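Putative NAD-dependent epimerase/dehydratase (Bacillus halodurans, PDB 3E8X) binds NADP in a Rossmann fold of the short-chain dehydrogenase type and is probably an NAD(P)-dependent epimerase or dehydratase, though its substrate remains unknown. Local coordinates at residues S39-N43 with K44-P48; A72-E75 with E76-H80; D107-G110 with A111-I115. All blocks are in the same frame, centred on the assembly; numbering follows the deposited sequence.

Contact 1 (S39-N43 with K44-P48); sequences SELKN and KGHEP
The carbonyl oxygen of L41 is gripped from beyond the last helical turn: H46 N donates to L41 O over 3.0 Å at 152°, and K44 N adds a weak bond to the same oxygen. K44 N is shared, since it also makes a weak bond to E40 O. One step further on, G45 N bonds to K42 O at 2.9 Å. The bonds H46 N to L41 O and G45 N to K42 O, with the positive phi of G45 (92°), make a Schellman motif, and glycine suits its pivot because this phi would jam a side chain against the carbonyl oxygen of K44. A water donates to both K42 O and H46 O, tying the helix end to the outgoing chain.

The apolar part of the contact is carried by L41. With CG beside the backbone N (chi1 -71°), it lays its branch along the outgoing chain, where CD2 meets H46 CD2 at 4.0 Å, the two side chains set roughly perpendicular. P48 runs antiparallel alongside L41, its rigid ring setting CG 3.7 Å from L41 CB. K44 lays CG against E40 O at 3.4 Å, then bends at chi2, which carries its amine off to a salt bridge with E206; E40 pairs instead with K202. Inward, L41 rests on V24 and V26, and H46 ND1 bonds to M22 N. The whole is the tight return from helix 32-43 to strand 47-52 that closes the first beta-alpha-beta crossover of a Rossmann fold.

Contact 2 (A72-E75 with E76-H80); sequences ANLE and EDFSH. With NAP (NADP nicotinamide-adenine-dinucleotide phosphate), chain B.
A type I beta turn from N73 to E76, just after strand 68-71, forms a part of the NADP pocket beside the adenine. Its closing bond runs from E76 N to N73 O, 3.1 Å and fairly straight. Inside it sits an Asx turn: with CG anti to the backbone N (chi1 -180°), N73 folds OD1 back over the chain to accept from E75 N at 2.8 Å. The same oxygen takes a weak bond from the adenine amino group, N6A, at 3.3 Å, which suits an amide whose oxygen can serve backbone and ligand together. A leucine in its place would probably leave both E75 N and the adenine amino group without this acceptor, and the turn would be less firmly fixed. The carboxylate of E76 stacks on the N73 amide, their planes 24° apart.

L74 faces both ways. Its N lies 3.1 Å from adenine N1A and its CG 3.6 Å from the same atom, while CD2 rests over one face of the F78 ring in a CH-pi contact, 4.0 Å from the centroid. F78 takes the less common chi1 of 58°, which puts its CB 3.7 Å from A72 CB and its ring against L74 CD2. A72 is small enough to lie also beside H80, whose NE2 bonds to V71 O. A water joins N73 N to D77 O. The loop packs inward through A72, L74 and F78 on M51 of strand 47-52, while on helix 100-121 L74 touches T114 and E75 makes a salt bridge to K102.

Contact 3 (D107-G110 with A111-I115); sequences DLWG and AIKTI
L108 and W109 meet I112 and K113 one turn on along helix 100-121, the crossover helix of a Rossmann beta-alpha-beta unit. L108 and I112 run alongside each other in the same direction, with L108 CD1 and I112 CD1 at 3.6 Å. K113 slants across W109: its CD rides over one face of the indole, 4.1 Å from the centroid of the five-membered ring, in a CH-pi contact. The lysine's bend at chi3 carries CE over the NE1-CD1 side of the same face, 3.5 Å from W109 NE1, so a long aliphatic arm suits the flat ring. NZ ends at L74 O. W109 NE1 bonds to D138 of the second subunit, whose L108 and L153 pack on L108 and I112, consistent with the helical dimer interface of short-chain dehydrogenases.

Backbone bonds set this spacing: I112 N to L108 O and K113 N to W109 O, both 2.9 Å. The helix widens into a pi-type turn at 107-110. D107, buried there, holds S94 N with OD2 and touches NADP. One turn on, small A111 fits close to the backbone, its CB 3.4 Å from D107 O.

Contacts 2 and 3 touch each other beside the adenine end of the cofactor, their centres 11 Å apart. K113 NZ probably donates to L74 O at 2.7 Å, and F78 CZ packs on K113 CB at 3.8 Å, so the adenine-binding turn rests on the same lysine that crosses the tryptophan at the dimer interface. Contact 2 touches the adenine directly, while the D107 side chain of contact 3 lies about 4 Å from NADP. Contact 1 stands apart: its centre is 24 Å from each of the others, its nearest atoms about 13 Å from contact 2 and 15 Å from contact 3. The side chain of E40 is about 12 Å from NADP.

Contact 1 (S39-N43 with K44-P48)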
ATOM      1  N   SER A  39      21.860 -14.996 -15.376  1.00 48.05           N
ATOM      2  CA  SER A  39      22.317 -15.967 -16.342  1.00 48.29           C
ATOM      3  C   SER A  39      21.310 -16.218 -17.470  1.00 47.86           C
ATOM      4  O   SER A  39      21.667 -16.290 -18.622  1.00 47.55           O
ATOM      5  CB  SER A  39      22.658 -17.279 -15.616  1.00 47.47           C
ATOM      6  OG  SER A  39      23.083 -18.260 -16.535  1.00 48.41           O
ATOM      7  N   GLU A  40      20.039 -16.318 -17.126  1.00 48.16           N
ATOM      8  CA  GLU A  40      19.021 -16.542 -18.146  1.00 47.92           C
ATOM      9  C   GLU A  40      18.955 -15.392 -19.138  1.00 47.85           C
ATOM     10  O   GLU A  40      18.858 -15.634 -20.325  1.00 48.99           O
ATOM     11  CB  GLU A  40      17.689 -16.799 -17.498  1.00 48.66           C
ATOM     12  CG  GLU A  40      17.669 -18.064 -16.625  1.00 49.19           C
ATOM     13  CD  GLU A  40      17.926 -19.357 -17.393  1.00 48.60           C
ATOM     14  OE1 GLU A  40      17.791 -19.420 -18.643  1.00 46.97           O
ATOM     15  OE2 GLU A  40      18.240 -20.345 -16.713  1.00 48.82           O
ATOM     16  N   LEU A  41      19.066 -14.150 -18.655  1.00 47.47           N
ATOM     17  CA  LEU A  41      19.013 -12.971 -19.500  1.00 47.88           C
ATOM     18  C   LEU A  41      20.247 -12.905 -20.410  1.00 47.44           C
ATOM     19  O   LEU A  41      20.155 -12.648 -21.610  1.00 47.97           O
ATOM     20  CB  LEU A  41      18.878 -11.702 -18.631  1.00 47.95           C
ATOM     21  CG  LEU A  41      17.568 -11.412 -17.895  1.00 49.70           C
ATOM     22  CD1 LEU A  41      17.812 -10.253 -16.928  1.00 50.68           C
ATOM     23  CD2 LEU A  41      16.406 -11.126 -18.852  1.00 47.10           C
ATOM     24  N   LYS A  42      21.406 -13.163 -19.834  1.00 47.39           N
ATOM     25  CA  LYS A  42      22.632 -13.183 -20.588  1.00 47.92           C
ATOM     26  C   LYS A  42      22.541 -14.178 -21.759  1.00 48.78           C
ATOM     27  O   LYS A  42      22.909 -13.877 -22.911  1.00 48.71           O
ATOM     28  CB  LYS A  42      23.783 -13.571 -19.660  1.00 47.26           C
ATOM     29  CG  LYS A  42      25.006 -13.932 -20.404  1.00 47.98           C
ATOM     30  CD  LYS A  42      26.197 -14.134 -19.529  1.00 48.00           C
ATOM     31  CE  LYS A  42      27.418 -14.326 -20.407  1.00 49.76           C
ATOM     32  NZ  LYS A  42      28.637 -14.384 -19.611  1.00 52.28           N
ATOM     33  N   ASN A  43      22.021 -15.362 -21.473  1.00 49.25           N
ATOM     34  CA  ASN A  43      22.052 -16.385 -22.497  0.50 49.79           C
ATOM     35  C   ASN A  43      20.924 -16.210 -23.529  1.00 50.24           C
ATOM     36  O   ASN A  43      20.931 -16.853 -24.563  1.00 50.51           O
ATOM     37  CB  ASN A  43      22.187 -17.789 -21.880  0.50 49.71           C
ATOM     38  CG  ASN A  43      23.588 -18.014 -21.254  0.50 48.30           C
ATOM     39  OD1 ASN A  43      24.592 -18.151 -21.952  0.50 42.15           O
ATOM     40  ND2 ASN A  43      23.643 -18.007 -19.929  0.50 48.03           N
ATOM     41  N   LYS A  44      20.017 -15.269 -23.271  1.00 50.35           N
ATOM     42  CA  LYS A  44      19.030 -14.811 -24.247  1.00 49.86           C
ATOM     43  C   LYS A  44      19.564 -13.635 -25.093  1.00 49.63           C
ATOM     44  O   LYS A  44      18.872 -13.149 -25.976  1.00 50.72           O
ATOM     45  CB  LYS A  44      17.774 -14.347 -23.512  1.00 49.55           C
ATOM     46  CG  LYS A  44      16.870 -15.438 -23.054  1.00 49.77           C
ATOM     47  CD  LYS A  44      16.261 -16.089 -24.209  1.00 52.35           C
ATOM     48  CE  LYS A  44      15.118 -16.967 -23.836  1.00 53.52           C
ATOM     49  NZ  LYS A  44      14.514 -17.429 -25.142  1.00 50.64           N
ATOM     50  N   GLY A  45      20.783 -13.176 -24.826  1.00 49.56           N
ATOM     51  CA  GLY A  45      21.386 -12.050 -25.562  1.00 48.93           C
ATOM     52  C   GLY A  45      21.182 -10.666 -24.971  1.00 48.42           C
ATOM     53  O   GLY A  45      21.524  -9.662 -25.600  1.00 47.53           O
ATOM     54  N   HIS A  46      20.627 -10.606 -23.755  1.00 48.97           N
ATOM     55  CA  HIS A  46      20.396  -9.351 -23.062  1.00 49.03           C
ATOM     56  C   HIS A  46      21.606  -8.982 -22.230  1.00 49.04           C
ATOM     57  O   HIS A  46      22.518  -9.768 -22.065  1.00 49.33           O
ATOM     58  CB  HIS A  46      19.107  -9.409 -22.205  1.00 48.76           C
ATOM     59  CG  HIS A  46      17.915  -9.821 -23.000  1.00 48.25           C
ATOM     60  ND1 HIS A  46      17.556  -9.187 -24.170  1.00 46.97           N
ATOM     61  CD2 HIS A  46      17.031 -10.834 -22.834  1.00 46.75           C
ATOM     62  CE1 HIS A  46      16.485  -9.777 -24.676  1.00 46.71           C
ATOM     63  NE2 HIS A  46      16.141 -10.774 -23.878  1.00 45.48           N
ATOM     64  N   GLU A  47      21.631  -7.726 -21.823  1.00 49.88           N
ATOM     65  CA  GLU A  47      22.662  -7.218 -20.936  0.60 50.67           C
ATOM     66  C   GLU A  47      22.039  -6.990 -19.565  1.00 49.90           C
ATOM     67  O   GLU A  47      21.383  -6.007 -19.347  1.00 49.77           O
ATOM     68  CB  GLU A  47      23.277  -5.943 -21.508  0.60 50.70           C
ATOM     69  CG  GLU A  47      23.835  -6.167 -22.880  0.60 52.70           C
ATOM     70  CD  GLU A  47      24.924  -5.186 -23.262  0.60 53.65           C
ATOM     71  OE1 GLU A  47      24.932  -4.034 -22.755  0.60 58.65           O
ATOM     72  OE2 GLU A  47      25.763  -5.569 -24.098  0.60 56.22           O
ATOM     73  N   PRO A  48      22.251  -7.956 -18.628  1.00 50.39           N
ATOM     74  CA  PRO A  48      21.744  -7.773 -17.284  1.00 49.89           C
ATOM     75  C   PRO A  48      22.607  -6.824 -16.452  1.00 49.34           C
ATOM     76  O   PRO A  48      23.848  -6.956 -16.377  1.00 49.67           O
ATOM     77  CB  PRO A  48      21.735  -9.207 -16.695  1.00 49.50           C
ATOM     78  CG  PRO A  48      22.149 -10.105 -17.774  1.00 50.55           C
ATOM     79  CD  PRO A  48      22.935  -9.263 -18.737  1.00 50.16           C
TER
HETATM   80  O   HOH W   1      24.499 -11.427 -23.446  1.00 50.96           O

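Contact 2 (A72-E75 with E76-H80)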
ATOM      1  N   ALA A  72      22.987   0.728  -5.410  1.00 47.55           N
ATOM      2  CA  ALA A  72      21.859   1.585  -5.091  1.00 47.32           C
ATOM      3  C   ALA A  72      20.989   0.826  -4.102  1.00 47.84           C
ATOM      4  O   ALA A  72      21.120  -0.369  -3.965  1.00 47.23           O
ATOM      5  CB  ALA A  72      21.080   1.940  -6.340  1.00 47.19           C
ATOM      6  N   ASN A  73      20.119   1.553  -3.410  1.00 48.46           N
ATOM      7  CA  ASN A  73      19.336   1.044  -2.297  1.00 48.80           C
ATOM      8  C   ASN A  73      17.910   1.577  -2.511  1.00 48.18           C
ATOM      9  O   ASN A  73      17.718   2.745  -2.703  1.00 49.44           O
ATOM     10  CB  ASN A  73      20.010   1.569  -1.013  1.00 48.98           C
ATOM     11  CG  ASN A  73      19.340   1.137   0.269  1.00 51.11           C
ATOM     12  OD1 ASN A  73      18.138   1.000   0.363  1.00 50.04           O
ATOM     13  ND2 ASN A  73      20.151   0.985   1.308  1.00 56.52           N
ATOM     14  N   LEU A  74      16.906   0.735  -2.435  1.00 48.48           N
ATOM     15  CA  LEU A  74      15.504   1.183  -2.612  1.00 48.22           C
ATOM     16  C   LEU A  74      14.993   2.168  -1.527  1.00 48.08           C
ATOM     17  O   LEU A  74      13.968   2.818  -1.714  1.00 47.40           O
ATOM     18  CB  LEU A  74      14.554  -0.031  -2.689  1.00 48.97           C
ATOM     19  CG  LEU A  74      14.606  -0.924  -3.952  1.00 48.59           C
ATOM     20  CD1 LEU A  74      13.806  -2.260  -3.718  1.00 42.48           C
ATOM     21  CD2 LEU A  74      14.096  -0.130  -5.164  1.00 45.97           C
ATOM     22  N   GLU A  75      15.697   2.234  -0.398  1.00 47.09           N
ATOM     23  CA  GLU A  75      15.359   3.115   0.684  1.00 46.93           C
ATOM     24  C   GLU A  75      16.049   4.481   0.584  1.00 46.51           C
ATOM     25  O   GLU A  75      15.735   5.379   1.353  1.00 46.55           O
ATOM     26  CB  GLU A  75      15.678   2.444   2.017  1.00 47.07           C
ATOM     27  CG  GLU A  75      14.887   1.156   2.229  1.00 47.01           C
ATOM     28  CD  GLU A  75      15.017   0.592   3.620  1.00 46.42           C
ATOM     29  OE1 GLU A  75      16.037  -0.066   3.883  1.00 48.31           O
ATOM     30  OE2 GLU A  75      14.086   0.780   4.442  1.00 47.60           O
ATOM     31  N   GLU A  76      16.958   4.641  -0.373  1.00 46.41           N
ATOM     32  CA  GLU A  76      17.652   5.884  -0.598  1.00 46.66           C
ATOM     33  C   GLU A  76      17.351   6.369  -2.007  1.00 46.95           C
ATOM     34  O   GLU A  76      16.472   5.829  -2.663  1.00 47.58           O
ATOM     35  CB  GLU A  76      19.149   5.656  -0.366  1.00 46.89           C
ATOM     36  CG  GLU A  76      19.427   5.281   1.088  1.00 47.75           C
ATOM     37  CD  GLU A  76      20.850   4.878   1.388  1.00 47.59           C
ATOM     38  OE1 GLU A  76      21.670   4.719   0.458  1.00 48.88           O
ATOM     39  OE2 GLU A  76      21.123   4.704   2.600  1.00 51.22           O
ATOM     40  N   ASP A  77      18.036   7.399  -2.474  1.00 46.95           N
ATOM     41  CA  ASP A  77      17.886   7.861  -3.855  1.00 47.37           C
ATOM     42  C   ASP A  77      18.592   6.861  -4.791  1.00 47.36           C
ATOM     43  O   ASP A  77      19.798   6.737  -4.782  1.00 46.94           O
ATOM     44  CB  ASP A  77      18.506   9.252  -3.998  1.00 48.08           C
ATOM     45  CG  ASP A  77      18.202   9.914  -5.319  1.00 49.07           C
ATOM     46  OD1 ASP A  77      17.874   9.226  -6.309  1.00 51.15           O
ATOM     47  OD2 ASP A  77      18.318  11.156  -5.356  1.00 53.39           O
ATOM     48  N   PHE A  78      17.831   6.134  -5.584  1.00 47.29           N
ATOM     49  CA  PHE A  78      18.422   5.137  -6.469  1.00 47.66           C
ATOM     50  C   PHE A  78      18.243   5.458  -7.966  1.00 48.57           C
ATOM     51  O   PHE A  78      18.416   4.563  -8.812  1.00 49.44           O
ATOM     52  CB  PHE A  78      17.873   3.741  -6.138  1.00 46.76           C
ATOM     53  CG  PHE A  78      16.369   3.626  -6.247  1.00 46.12           C
ATOM     54  CD1 PHE A  78      15.783   3.245  -7.424  1.00 46.47           C
ATOM     55  CD2 PHE A  78      15.557   3.895  -5.169  1.00 45.34           C
ATOM     56  CE1 PHE A  78      14.392   3.162  -7.539  1.00 46.70           C
ATOM     57  CE2 PHE A  78      14.204   3.801  -5.272  1.00 46.88           C
ATOM     58  CZ  PHE A  78      13.620   3.425  -6.448  1.00 46.74           C
ATOM     59  N   SER A  79      17.916   6.721  -8.286  1.00 48.50           N
ATOM     60  CA  SER A  79      17.601   7.112  -9.658  1.00 48.24           C
ATOM     61  C   SER A  79      18.769   6.887 -10.621  1.00 47.84           C
ATOM     62  O   SER A  79      18.551   6.526 -11.761  1.00 46.34           O
ATOM     63  CB  SER A  79      17.081   8.560  -9.758  1.00 47.75           C
ATOM     64  OG  SER A  79      17.865   9.460  -9.026  1.00 49.81           O
ATOM     65  N   HIS A  80      20.001   7.053 -10.150  1.00 48.26           N
ATOM     66  CA  HIS A  80      21.187   6.783 -10.989  1.00 48.87           C
ATOM     67  C   HIS A  80      21.182   5.385 -11.611  1.00 49.33           C
ATOM     68  O   HIS A  80      21.717   5.193 -12.702  1.00 49.87           O
ATOM     69  CB  HIS A  80      22.494   7.014 -10.205  1.00 48.87           C
ATOM     70  CG  HIS A  80      22.673   6.109  -9.019  1.00 50.77           C
ATOM     71  ND1 HIS A  80      21.989   6.289  -7.828  1.00 51.47           N
ATOM     72  CD2 HIS A  80      23.489   5.043  -8.825  1.00 50.64           C
ATOM     73  CE1 HIS A  80      22.371   5.367  -6.961  1.00 50.71           C
ATOM     74  NE2 HIS A  80      23.275   4.596  -7.542  1.00 50.65           N
TER
HETATM   75  PA  NAP B 500      15.308 -13.221  -2.034  0.60 55.92           P
HETATM   76  O1A NAP B 500      14.916 -12.780  -0.620  0.60 54.50           O
HETATM   77  O2A NAP B 500      16.347 -14.305  -2.221  0.60 54.76           O
HETATM   78  O5B NAP B 500      15.678 -11.865  -2.839  0.60 57.97           O
HETATM   79  C5B NAP B 500      15.410 -10.541  -2.341  0.60 57.19           C
HETATM   80  C4B NAP B 500      16.511  -9.538  -2.681  0.60 56.20           C
HETATM   81  O4B NAP B 500      16.003  -8.234  -2.348  0.60 55.38           O
HETATM   82  C3B NAP B 500      17.838  -9.708  -1.899  0.60 56.44           C
HETATM   83  O3B NAP B 500      18.994  -9.898  -2.735  0.60 55.22           O
HETATM   84  C2B NAP B 500      18.008  -8.400  -1.142  0.60 56.76           C
HETATM   85  O2B NAP B 500      19.359  -7.892  -1.023  0.60 56.73           O
HETATM   86  C1B NAP B 500      17.137  -7.454  -1.985  0.60 57.36           C
HETATM   87  N9A NAP B 500      16.834  -6.225  -1.209  0.60 57.64           N
HETATM   88  C8A NAP B 500      16.342  -6.164   0.038  0.60 57.60           C
HETATM   89  N7A NAP B 500      16.255  -4.871   0.407  0.60 57.19           N
HETATM   90  C5A NAP B 500      16.695  -4.126  -0.627  0.60 57.69           C
HETATM   91  C6A NAP B 500      16.843  -2.752  -0.842  0.60 57.58           C
HETATM   92  N6A NAP B 500      16.493  -1.874   0.120  0.60 57.72           N
HETATM   93  N1A NAP B 500      17.357  -2.289  -2.005  0.60 57.44           N
HETATM   94  C2A NAP B 500      17.712  -3.152  -2.958  0.60 57.28           C
HETATM   95  N3A NAP B 500      17.587  -4.484  -2.788  0.60 57.93           N
HETATM   96  C4A NAP B 500      17.076  -4.992  -1.635  0.60 57.71           C
HETATM   97  O3  NAP B 500      13.933 -13.717  -2.769  0.60 57.07           O
HETATM   98  PN  NAP B 500      13.764 -14.810  -3.972  0.60 54.77           P
HETATM   99  O1N NAP B 500      13.622 -16.153  -3.310  0.60 56.46           O
HETATM  100  O2N NAP B 500      14.777 -14.433  -5.030  0.60 51.55           O
HETATM  101  O5D NAP B 500      12.270 -14.583  -4.514  0.60 53.03           O
HETATM  102  C5D NAP B 500      11.959 -13.496  -5.377  0.60 54.57           C
HETATM  103  C4D NAP B 500      10.610 -12.946  -4.953  0.60 54.59           C
HETATM  104  O4D NAP B 500       9.574 -13.916  -5.113  0.60 53.96           O
HETATM  105  C3D NAP B 500      10.600 -12.563  -3.481  0.60 54.57           C
HETATM  106  O3D NAP B 500      11.127 -11.235  -3.342  0.60 54.90           O
HETATM  107  C2D NAP B 500       9.148 -12.793  -3.048  0.60 53.47           C
HETATM  108  O2D NAP B 500       8.422 -11.594  -2.889  0.60 45.51           O
HETATM  109  C1D NAP B 500       8.510 -13.618  -4.191  0.60 54.44           C
HETATM  110  N1N NAP B 500       7.798 -14.869  -3.785  0.60 54.50           N
HETATM  111  C2N NAP B 500       8.304 -15.733  -2.871  0.60 55.26           C
HETATM  112  C3N NAP B 500       7.599 -16.909  -2.536  0.60 54.63           C
HETATM  113  C7N NAP B 500       8.134 -17.926  -1.552  0.60 54.32           C
HETATM  114  O7N NAP B 500       7.649 -19.072  -1.557  0.60 49.75           O
HETATM  115  N7N NAP B 500       9.154 -17.573  -0.751  0.60 53.88           N
HETATM  116  C4N NAP B 500       6.376 -17.174  -3.156  0.60 55.03           C
HETATM  117  C5N NAP B 500       5.886 -16.277  -4.091  0.60 54.50           C
HETATM  118  C6N NAP B 500       6.622 -15.141  -4.383  0.60 53.48           C
HETATM  119  P2B NAP B 500      20.546  -8.565  -0.117  0.60 55.25           P
HETATM  120  O1X NAP B 500      21.212  -9.588  -0.997  0.60 53.94           O
HETATM  121  O2X NAP B 500      21.469  -7.392   0.200  0.60 56.56           O
HETATM  122  O3X NAP B 500      19.800  -9.190   1.043  0.60 54.50           O
HETATM  123  O   HOH W   2      20.975   4.516  -3.654  1.00 50.89           O

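Contact 3 (D107-G110 with A111-I115)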
ATOM      1  N   ASP A 107       8.879  -4.287  -0.555  1.00 49.83           N
ATOM      2  CA  ASP A 107       8.010  -4.975  -1.496  1.00 49.37           C
ATOM      3  C   ASP A 107       6.947  -4.041  -2.075  1.00 48.55           C
ATOM      4  O   ASP A 107       6.530  -4.227  -3.233  1.00 48.96           O
ATOM      5  CB  ASP A 107       7.336  -6.218  -0.845  1.00 49.26           C
ATOM      6  CG  ASP A 107       8.340  -7.167  -0.199  1.00 50.25           C
ATOM      7  OD1 ASP A 107       8.329  -8.367  -0.527  1.00 48.17           O
ATOM      8  OD2 ASP A 107       9.160  -6.715   0.629  1.00 50.10           O
ATOM      9  N   LEU A 108       6.464  -3.083  -1.274  1.00 48.11           N
ATOM     10  CA  LEU A 108       5.369  -2.219  -1.709  1.00 47.74           C
ATOM     11  C   LEU A 108       5.900  -0.856  -2.155  1.00 48.87           C
ATOM     12  O   LEU A 108       5.818  -0.483  -3.342  1.00 48.87           O
ATOM     13  CB  LEU A 108       4.315  -2.079  -0.620  1.00 47.78           C
ATOM     14  CG  LEU A 108       3.137  -1.106  -0.870  1.00 47.57           C
ATOM     15  CD1 LEU A 108       2.500  -1.306  -2.261  1.00 44.64           C
ATOM     16  CD2 LEU A 108       2.029  -1.181   0.218  1.00 46.28           C
ATOM     17  N   TRP A 109       6.452  -0.108  -1.189  1.00 49.00           N
ATOM     18  CA  TRP A 109       6.863   1.269  -1.412  1.00 48.27           C
ATOM     19  C   TRP A 109       8.028   1.299  -2.387  1.00 48.67           C
ATOM     20  O   TRP A 109       8.025   2.094  -3.299  1.00 48.67           O
ATOM     21  CB  TRP A 109       7.183   1.920  -0.074  1.00 48.86           C
ATOM     22  CG  TRP A 109       7.588   3.351  -0.087  1.00 48.23           C
ATOM     23  CD1 TRP A 109       8.745   3.860   0.398  1.00 49.55           C
ATOM     24  CD2 TRP A 109       6.814   4.471  -0.537  1.00 48.58           C
ATOM     25  NE1 TRP A 109       8.742   5.230   0.277  1.00 48.54           N
ATOM     26  CE2 TRP A 109       7.573   5.626  -0.300  1.00 47.91           C
ATOM     27  CE3 TRP A 109       5.542   4.608  -1.101  1.00 50.46           C
ATOM     28  CZ2 TRP A 109       7.102   6.926  -0.599  1.00 49.77           C
ATOM     29  CZ3 TRP A 109       5.072   5.896  -1.397  1.00 50.66           C
ATOM     30  CH2 TRP A 109       5.872   7.035  -1.152  1.00 49.46           C
ATOM     31  N   GLY A 110       8.996   0.391  -2.222  1.00 49.60           N
ATOM     32  CA  GLY A 110      10.131   0.255  -3.167  1.00 48.74           C
ATOM     33  C   GLY A 110       9.712   0.013  -4.610  1.00 48.81           C
ATOM     34  O   GLY A 110      10.254   0.619  -5.530  1.00 49.82           O
ATOM     35  N   ALA A 111       8.737  -0.873  -4.801  1.00 48.57           N
ATOM     36  CA  ALA A 111       8.171  -1.174  -6.102  1.00 48.40           C
ATOM     37  C   ALA A 111       7.489   0.028  -6.682  1.00 48.26           C
ATOM     38  O   ALA A 111       7.677   0.341  -7.860  1.00 48.27           O
ATOM     39  CB  ALA A 111       7.194  -2.392  -6.038  1.00 47.64           C
ATOM     40  N   ILE A 112       6.702   0.712  -5.856  1.00 48.50           N
ATOM     41  CA  ILE A 112       6.028   1.941  -6.264  1.00 48.02           C
ATOM     42  C   ILE A 112       7.008   3.012  -6.752  1.00 47.56           C
ATOM     43  O   ILE A 112       6.788   3.614  -7.810  1.00 47.43           O
ATOM     44  CB  ILE A 112       5.100   2.520  -5.152  1.00 48.38           C
ATOM     45  CG1 ILE A 112       3.878   1.578  -4.958  1.00 50.04           C
ATOM     46  CG2 ILE A 112       4.759   4.010  -5.476  1.00 47.03           C
ATOM     47  CD1 ILE A 112       2.894   1.964  -3.764  1.00 48.50           C
ATOM     48  N   LYS A 113       8.083   3.233  -6.016  1.00 45.98           N
ATOM     49  CA  LYS A 113       9.115   4.143  -6.461  1.00 45.81           C
ATOM     50  C   LYS A 113       9.840   3.670  -7.735  1.00 46.47           C
ATOM     51  O   LYS A 113      10.250   4.511  -8.525  1.00 46.38           O
ATOM     52  CB  LYS A 113      10.099   4.444  -5.326  1.00 45.48           C
ATOM     53  CG  LYS A 113       9.464   5.159  -4.060  1.00 44.80           C
ATOM     54  CD  LYS A 113      10.472   5.556  -3.002  1.00 44.56           C
ATOM     55  CE  LYS A 113      11.045   4.336  -2.239  1.00 44.65           C
ATOM     56  NZ  LYS A 113      12.041   4.681  -1.146  1.00 44.86           N
ATOM     57  N   THR A 114      10.023   2.357  -7.941  1.00 46.75           N
ATOM     58  CA  THR A 114      10.706   1.842  -9.152  0.50 46.69           C
ATOM     59  C   THR A 114       9.862   2.095 -10.392  1.00 46.85           C
ATOM     60  O   THR A 114      10.379   2.422 -11.466  1.00 46.96           O
ATOM     61  CB  THR A 114      11.028   0.307  -9.085  0.50 47.03           C
ATOM     62  OG1 THR A 114       9.809  -0.465  -9.055  0.50 47.26           O
ATOM     63  CG2 THR A 114      11.888  -0.007  -7.889  0.50 46.08           C
ATOM     64  N   ILE A 115       8.556   1.957 -10.219  1.00 46.57           N
ATOM     65  CA  ILE A 115       7.583   2.227 -11.248  1.00 47.07           C
ATOM     66  C   ILE A 115       7.582   3.704 -11.652  1.00 47.28           C
ATOM     67  O   ILE A 115       7.571   4.016 -12.851  1.00 46.30           O
ATOM     68  CB  ILE A 115       6.147   1.835 -10.773  1.00 46.40           C
ATOM     69  CG1 ILE A 115       6.049   0.310 -10.583  1.00 46.63           C
ATOM     70  CG2 ILE A 115       5.126   2.384 -11.725  1.00 46.23           C
ATOM     71  CD1 ILE A 115       4.731  -0.198  -9.955  1.00 46.39           C
TER